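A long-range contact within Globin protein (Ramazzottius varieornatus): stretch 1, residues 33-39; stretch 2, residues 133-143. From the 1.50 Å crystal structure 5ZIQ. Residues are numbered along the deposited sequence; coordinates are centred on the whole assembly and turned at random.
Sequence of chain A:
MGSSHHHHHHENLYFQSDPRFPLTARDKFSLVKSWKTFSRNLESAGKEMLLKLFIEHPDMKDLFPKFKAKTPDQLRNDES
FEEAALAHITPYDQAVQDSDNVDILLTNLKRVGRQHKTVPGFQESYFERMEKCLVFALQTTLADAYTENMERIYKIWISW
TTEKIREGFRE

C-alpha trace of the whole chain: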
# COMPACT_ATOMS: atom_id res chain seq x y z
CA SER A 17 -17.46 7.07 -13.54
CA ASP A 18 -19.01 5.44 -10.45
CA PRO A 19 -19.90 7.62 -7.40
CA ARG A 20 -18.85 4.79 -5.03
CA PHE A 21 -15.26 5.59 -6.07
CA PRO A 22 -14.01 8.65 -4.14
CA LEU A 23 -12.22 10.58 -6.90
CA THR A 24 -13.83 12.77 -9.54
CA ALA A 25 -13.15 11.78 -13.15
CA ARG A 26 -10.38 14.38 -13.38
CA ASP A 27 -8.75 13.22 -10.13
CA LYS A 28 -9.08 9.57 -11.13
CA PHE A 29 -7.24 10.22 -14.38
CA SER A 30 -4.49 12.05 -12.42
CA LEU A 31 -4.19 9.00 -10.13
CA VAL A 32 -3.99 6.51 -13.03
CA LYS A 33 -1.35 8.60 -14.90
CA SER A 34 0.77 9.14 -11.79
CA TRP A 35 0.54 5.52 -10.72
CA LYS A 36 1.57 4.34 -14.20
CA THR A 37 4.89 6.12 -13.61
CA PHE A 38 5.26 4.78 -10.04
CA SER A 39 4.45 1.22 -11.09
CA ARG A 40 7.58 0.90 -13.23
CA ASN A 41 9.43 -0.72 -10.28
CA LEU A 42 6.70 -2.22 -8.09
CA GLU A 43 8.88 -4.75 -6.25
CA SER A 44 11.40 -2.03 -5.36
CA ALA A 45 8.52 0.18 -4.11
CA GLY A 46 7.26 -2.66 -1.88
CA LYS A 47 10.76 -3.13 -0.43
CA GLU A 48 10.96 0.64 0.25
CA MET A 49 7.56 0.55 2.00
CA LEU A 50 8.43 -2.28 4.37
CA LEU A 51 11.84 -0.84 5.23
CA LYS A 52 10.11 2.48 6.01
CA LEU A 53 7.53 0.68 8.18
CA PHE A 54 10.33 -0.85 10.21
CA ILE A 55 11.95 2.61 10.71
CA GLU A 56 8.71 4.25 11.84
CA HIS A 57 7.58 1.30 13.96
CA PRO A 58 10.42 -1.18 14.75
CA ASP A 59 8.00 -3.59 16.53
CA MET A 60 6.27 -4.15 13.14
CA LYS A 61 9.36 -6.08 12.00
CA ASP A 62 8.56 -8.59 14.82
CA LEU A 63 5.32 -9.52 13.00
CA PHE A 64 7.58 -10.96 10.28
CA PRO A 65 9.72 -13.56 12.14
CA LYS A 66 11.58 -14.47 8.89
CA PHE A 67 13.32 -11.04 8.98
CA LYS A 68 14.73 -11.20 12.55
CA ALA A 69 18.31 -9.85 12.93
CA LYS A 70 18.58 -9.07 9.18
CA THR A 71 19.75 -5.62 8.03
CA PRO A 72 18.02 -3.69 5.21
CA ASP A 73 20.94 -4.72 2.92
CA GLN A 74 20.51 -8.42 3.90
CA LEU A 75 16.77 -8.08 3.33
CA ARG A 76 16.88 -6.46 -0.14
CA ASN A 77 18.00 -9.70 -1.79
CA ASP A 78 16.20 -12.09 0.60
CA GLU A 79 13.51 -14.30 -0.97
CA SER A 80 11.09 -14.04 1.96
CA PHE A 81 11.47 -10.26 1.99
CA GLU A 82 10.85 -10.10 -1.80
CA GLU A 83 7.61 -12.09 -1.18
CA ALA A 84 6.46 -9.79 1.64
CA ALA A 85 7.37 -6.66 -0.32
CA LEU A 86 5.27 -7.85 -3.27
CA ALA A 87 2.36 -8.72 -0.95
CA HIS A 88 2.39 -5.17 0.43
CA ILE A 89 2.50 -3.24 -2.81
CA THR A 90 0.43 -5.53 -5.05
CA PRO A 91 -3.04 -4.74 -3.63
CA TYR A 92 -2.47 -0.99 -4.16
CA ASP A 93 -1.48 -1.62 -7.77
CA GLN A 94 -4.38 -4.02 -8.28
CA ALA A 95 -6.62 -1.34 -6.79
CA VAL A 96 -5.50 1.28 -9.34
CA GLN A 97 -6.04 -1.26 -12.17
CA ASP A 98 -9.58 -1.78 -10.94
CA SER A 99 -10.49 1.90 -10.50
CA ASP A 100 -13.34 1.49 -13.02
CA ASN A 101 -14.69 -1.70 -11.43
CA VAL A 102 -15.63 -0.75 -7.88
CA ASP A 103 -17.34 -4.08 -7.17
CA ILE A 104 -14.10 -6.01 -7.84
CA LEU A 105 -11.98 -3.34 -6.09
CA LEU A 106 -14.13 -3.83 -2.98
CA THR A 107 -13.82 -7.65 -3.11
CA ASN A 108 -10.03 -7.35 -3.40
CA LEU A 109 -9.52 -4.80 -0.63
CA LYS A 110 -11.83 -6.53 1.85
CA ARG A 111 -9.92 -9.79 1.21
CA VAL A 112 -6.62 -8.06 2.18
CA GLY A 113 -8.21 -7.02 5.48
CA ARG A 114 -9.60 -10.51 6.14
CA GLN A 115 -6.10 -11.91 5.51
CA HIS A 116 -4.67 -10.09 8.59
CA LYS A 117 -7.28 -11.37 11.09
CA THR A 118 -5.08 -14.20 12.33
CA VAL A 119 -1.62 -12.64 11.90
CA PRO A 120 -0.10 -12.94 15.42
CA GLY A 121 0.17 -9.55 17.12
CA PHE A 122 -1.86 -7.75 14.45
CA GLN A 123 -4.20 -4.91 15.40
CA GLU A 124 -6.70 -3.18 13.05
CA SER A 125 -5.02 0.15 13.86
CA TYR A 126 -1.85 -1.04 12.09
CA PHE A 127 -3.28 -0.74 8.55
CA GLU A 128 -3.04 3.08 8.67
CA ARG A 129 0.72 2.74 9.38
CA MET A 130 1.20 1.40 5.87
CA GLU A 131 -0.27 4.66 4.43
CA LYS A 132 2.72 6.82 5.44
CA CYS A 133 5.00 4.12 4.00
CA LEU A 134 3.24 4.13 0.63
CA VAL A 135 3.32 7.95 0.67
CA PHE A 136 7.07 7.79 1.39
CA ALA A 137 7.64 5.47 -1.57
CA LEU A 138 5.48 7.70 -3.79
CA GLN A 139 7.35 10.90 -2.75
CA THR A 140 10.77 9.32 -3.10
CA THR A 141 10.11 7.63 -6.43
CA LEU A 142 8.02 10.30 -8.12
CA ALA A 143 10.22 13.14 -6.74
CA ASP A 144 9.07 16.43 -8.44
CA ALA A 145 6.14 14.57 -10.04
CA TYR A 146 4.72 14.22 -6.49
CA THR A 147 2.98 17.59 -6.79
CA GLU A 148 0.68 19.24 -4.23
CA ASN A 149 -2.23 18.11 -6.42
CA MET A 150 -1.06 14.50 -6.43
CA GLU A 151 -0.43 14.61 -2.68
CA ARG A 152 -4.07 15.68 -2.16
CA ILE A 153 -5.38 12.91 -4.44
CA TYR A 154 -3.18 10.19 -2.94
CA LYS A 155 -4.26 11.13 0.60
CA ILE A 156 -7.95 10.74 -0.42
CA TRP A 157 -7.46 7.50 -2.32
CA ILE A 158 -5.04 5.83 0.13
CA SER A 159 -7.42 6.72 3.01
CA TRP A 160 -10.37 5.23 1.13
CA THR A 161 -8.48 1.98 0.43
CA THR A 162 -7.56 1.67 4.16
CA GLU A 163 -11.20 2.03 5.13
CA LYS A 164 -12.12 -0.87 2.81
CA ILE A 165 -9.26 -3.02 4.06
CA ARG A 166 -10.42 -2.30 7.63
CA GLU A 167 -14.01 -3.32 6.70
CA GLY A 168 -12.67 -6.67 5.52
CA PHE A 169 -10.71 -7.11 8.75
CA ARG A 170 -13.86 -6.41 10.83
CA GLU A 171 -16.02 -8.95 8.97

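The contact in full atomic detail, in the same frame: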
# COMPACT_ATOMS: atom_id res chain seq x y z
N LYS A 33 -2.59 8.16 -14.22
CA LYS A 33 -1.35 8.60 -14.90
C LYS A 33 -0.14 8.57 -13.98
O LYS A 33 0.94 8.11 -14.36
CB LYS A 33 -1.46 10.03 -15.42
CG LYS A 33 -2.20 10.27 -16.71
CD LYS A 33 -1.77 11.65 -17.26
CE LYS A 33 -2.07 12.82 -16.32
NZ LYS A 33 -2.02 14.15 -16.99
N SER A 34 -0.32 9.08 -12.76
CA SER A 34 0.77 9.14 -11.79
C SER A 34 1.22 7.74 -11.38
O SER A 34 2.42 7.43 -11.33
CB SER A 34 0.31 9.92 -10.57
OG SER A 34 1.30 9.88 -9.57
N TRP A 35 0.24 6.88 -11.13
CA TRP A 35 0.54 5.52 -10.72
C TRP A 35 1.27 4.76 -11.82
O TRP A 35 2.10 3.92 -11.51
CB TRP A 35 -0.73 4.75 -10.34
CG TRP A 35 -0.40 3.46 -9.69
CD1 TRP A 35 -0.32 2.25 -10.29
CD2 TRP A 35 -0.07 3.25 -8.31
NE1 TRP A 35 0.03 1.29 -9.37
CE2 TRP A 35 0.18 1.87 -8.14
CE3 TRP A 35 0.01 4.09 -7.18
CZ2 TRP A 35 0.51 1.31 -6.89
CZ3 TRP A 35 0.32 3.54 -5.94
CH2 TRP A 35 0.58 2.16 -5.80
N LYS A 36 0.93 5.04 -13.08
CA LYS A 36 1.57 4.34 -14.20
C LYS A 36 3.08 4.56 -14.09
O LYS A 36 3.86 3.60 -14.18
CB LYS A 36 1.01 4.76 -15.58
CG LYS A 36 1.55 3.90 -16.74
CD LYS A 36 1.18 2.45 -16.55
CE LYS A 36 1.56 1.60 -17.75
NZ LYS A 36 1.55 0.14 -17.41
N THR A 37 3.48 5.80 -13.83
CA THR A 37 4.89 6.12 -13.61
C THR A 37 5.48 5.36 -12.40
O THR A 37 6.53 4.71 -12.50
CB THR A 37 5.08 7.64 -13.47
OG1 THR A 37 4.55 8.26 -14.64
CG2 THR A 37 6.56 8.00 -13.30
N PHE A 38 4.80 5.44 -11.27
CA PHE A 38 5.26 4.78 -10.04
C PHE A 38 5.41 3.27 -10.18
O PHE A 38 6.32 2.66 -9.58
CB PHE A 38 4.24 5.08 -8.95
CG PHE A 38 4.59 4.51 -7.60
CD1 PHE A 38 5.74 4.94 -6.92
CD2 PHE A 38 3.79 3.52 -7.02
CE1 PHE A 38 6.05 4.42 -5.66
CE2 PHE A 38 4.10 3.00 -5.76
CZ PHE A 38 5.23 3.45 -5.08
N SER A 39 4.54 2.67 -10.98
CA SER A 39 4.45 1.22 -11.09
C SER A 39 5.57 0.60 -11.88
O SER A 39 5.61 -0.61 -11.99
CB SER A 39 3.10 0.80 -11.68
OG SER A 39 3.04 1.08 -13.06
N CYS A 133 3.94 4.85 4.70
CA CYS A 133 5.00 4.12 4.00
C CYS A 133 4.81 4.15 2.49
O CYS A 133 5.77 4.36 1.76
CB CYS A 133 5.10 2.68 4.50
SG CYS A 133 5.48 2.63 6.25
N LEU A 134 3.56 3.96 2.04
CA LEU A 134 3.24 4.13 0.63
C LEU A 134 3.48 5.56 0.18
O LEU A 134 4.09 5.78 -0.86
CB LEU A 134 1.80 3.69 0.32
CG LEU A 134 1.40 3.86 -1.15
CD1 LEU A 134 2.32 3.13 -2.14
CD2 LEU A 134 -0.04 3.38 -1.30
N VAL A 135 3.03 6.53 0.98
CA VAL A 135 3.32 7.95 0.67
C VAL A 135 4.83 8.21 0.54
O VAL A 135 5.27 8.87 -0.41
CB VAL A 135 2.66 8.88 1.71
CG1 VAL A 135 3.19 10.30 1.62
CG2 VAL A 135 1.15 8.85 1.53
N PHE A 136 5.61 7.67 1.46
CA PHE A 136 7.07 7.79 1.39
C PHE A 136 7.61 7.25 0.07
O PHE A 136 8.44 7.90 -0.57
CB PHE A 136 7.75 7.09 2.56
CG PHE A 136 9.25 7.13 2.49
CD1 PHE A 136 9.94 8.32 2.72
CD2 PHE A 136 9.97 5.98 2.16
CE1 PHE A 136 11.33 8.35 2.65
CE2 PHE A 136 11.36 6.01 2.08
CZ PHE A 136 12.03 7.20 2.31
N ALA A 137 7.17 6.06 -0.32
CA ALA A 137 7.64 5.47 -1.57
C ALA A 137 7.21 6.31 -2.76
O ALA A 137 7.99 6.50 -3.69
CB ALA A 137 7.17 4.04 -1.71
N LEU A 138 5.97 6.79 -2.74
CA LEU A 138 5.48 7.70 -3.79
C LEU A 138 6.32 8.98 -3.90
O LEU A 138 6.75 9.33 -4.98
CB LEU A 138 4.00 8.03 -3.58
CG LEU A 138 3.01 6.90 -3.90
CD1 LEU A 138 1.67 7.20 -3.24
CD2 LEU A 138 2.86 6.71 -5.41
N GLN A 139 6.54 9.65 -2.77
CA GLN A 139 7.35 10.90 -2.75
C GLN A 139 8.74 10.65 -3.30
O GLN A 139 9.23 11.40 -4.13
CB GLN A 139 7.55 11.39 -1.33
CG GLN A 139 6.33 11.91 -0.64
CD GLN A 139 6.62 12.40 0.77
OE1 GLN A 139 7.34 11.75 1.55
NE2 GLN A 139 6.05 13.54 1.11
N THR A 140 9.37 9.60 -2.79
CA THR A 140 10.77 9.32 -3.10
C THR A 140 10.93 8.94 -4.57
O THR A 140 11.86 9.39 -5.25
CB THR A 140 11.33 8.20 -2.19
OG1 THR A 140 11.06 8.53 -0.83
CG2 THR A 140 12.84 8.04 -2.36
N THR A 141 10.00 8.15 -5.08
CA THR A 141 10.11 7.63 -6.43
C THR A 141 9.67 8.67 -7.45
O THR A 141 10.34 8.86 -8.47
CB THR A 141 9.25 6.36 -6.58
OG1 THR A 141 9.68 5.39 -5.61
CG2 THR A 141 9.33 5.77 -7.97
N LEU A 142 8.54 9.32 -7.19
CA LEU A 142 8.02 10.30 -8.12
C LEU A 142 8.76 11.63 -8.06
O LEU A 142 8.72 12.40 -9.03
CB LEU A 142 6.51 10.50 -7.89
CG LEU A 142 5.58 9.32 -8.25
CD1 LEU A 142 4.17 9.58 -7.76
CD2 LEU A 142 5.57 9.09 -9.75
N ALA A 143 9.41 11.91 -6.93
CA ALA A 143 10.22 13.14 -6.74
C ALA A 143 9.39 14.39 -7.10
O ALA A 143 8.29 14.55 -6.55
CB ALA A 143 11.55 13.05 -7.49

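Two helices of one globin chain meet here, one covering residues 33-38 and the other residues 133-142. Their axes cross at 80° and come no closer than 10.5 Å. The two stretches together bury 375 Å². No hydrogen bond links them. The contact is mostly side-chain packing, with Phe38 at its centre.

Cys133 takes no direct part. Its carbonyl accepts the backbone hydrogen bond from Ala137, with Ala137 N 3.0 Å from Cys133 O.

Leu134 is the first residue to touch stretch 1. Its CA-to-CB bond points sideways, but the end of the side chain comes nearer. There CD1 meets both aromatic rings. Leu134 CD1 lies 4.0 Å from Phe38 CE2 and 4.2 Å from Trp35 CH2. At Trp35 the methyl sits at the ring edge, near its plane.

Val135 and Phe136 are out of reach of stretch 1. The carbonyls of both accept backbone hydrogen bonds within the helix, from Gln139 and Thr140. Phe136 O also accepts a hydrogen bond from the side chain of Thr140, with Thr140 OG1 2.7 Å from Phe136 O.

Ala137 points toward stretch 1. Its methyl packs against the Phe38 ring, with Ala137 CB 3.9 Å from Phe38 CZ. Its carbonyl comes closer still, at 3.5 Å between Ala137 O and Phe38 CE1. This oxygen lies at the ring edge, near the plane.

Leu138 makes the most distinctive contact. Its CD2 methyl lies over one face of the Phe38 ring, 3.5 Å from the ring centroid and 11° off the ring normal. This is a CH-pi interaction. The closest atom pair is Leu138 CD2 and Phe38 CG, at 3.6 Å. The same methyl is 4.1 Å from Trp35 CZ3, so it touches both aromatic residues.

Gln139 points away from stretch 1. Thr140 points sideways and does not reach it.

Thr141 points toward stretch 1. With chi1 in the m rotamer, its hydroxyl donates a hydrogen bond back along its own helix, with Thr141 OG1 2.8 Å from Ala137 O. The same hydroxyl borders the Phe38 ring at its edge, with Thr141 OG1 3.8 Å from Phe38 CE1. The two oxygens of this hydrogen bond therefore both line the ring edge.

Leu142 has the largest covered area in stretch 2, 68 Å². Both methyls touch Ser34, and CD2 also meets Thr37 and Phe38. Leu142 CD1 is 3.4 Å from Ser34 OG, a hydroxyl that is hydrogen-bonded elsewhere in the structure. Leu142 CD2 is 3.8 Å from Thr37 CG2 and 4.3 Å from Phe38 CB. With Ala137, Leu138 and Thr141, Leu142 completes the hole that receives Phe38 as a knob. Phe38 and Leu142 are also the nearest pair along the backbones, with their CA atoms 6.5 Å apart.

Ala143 leaves helical geometry with a positive phi of 52°. It makes no contact with stretch 1.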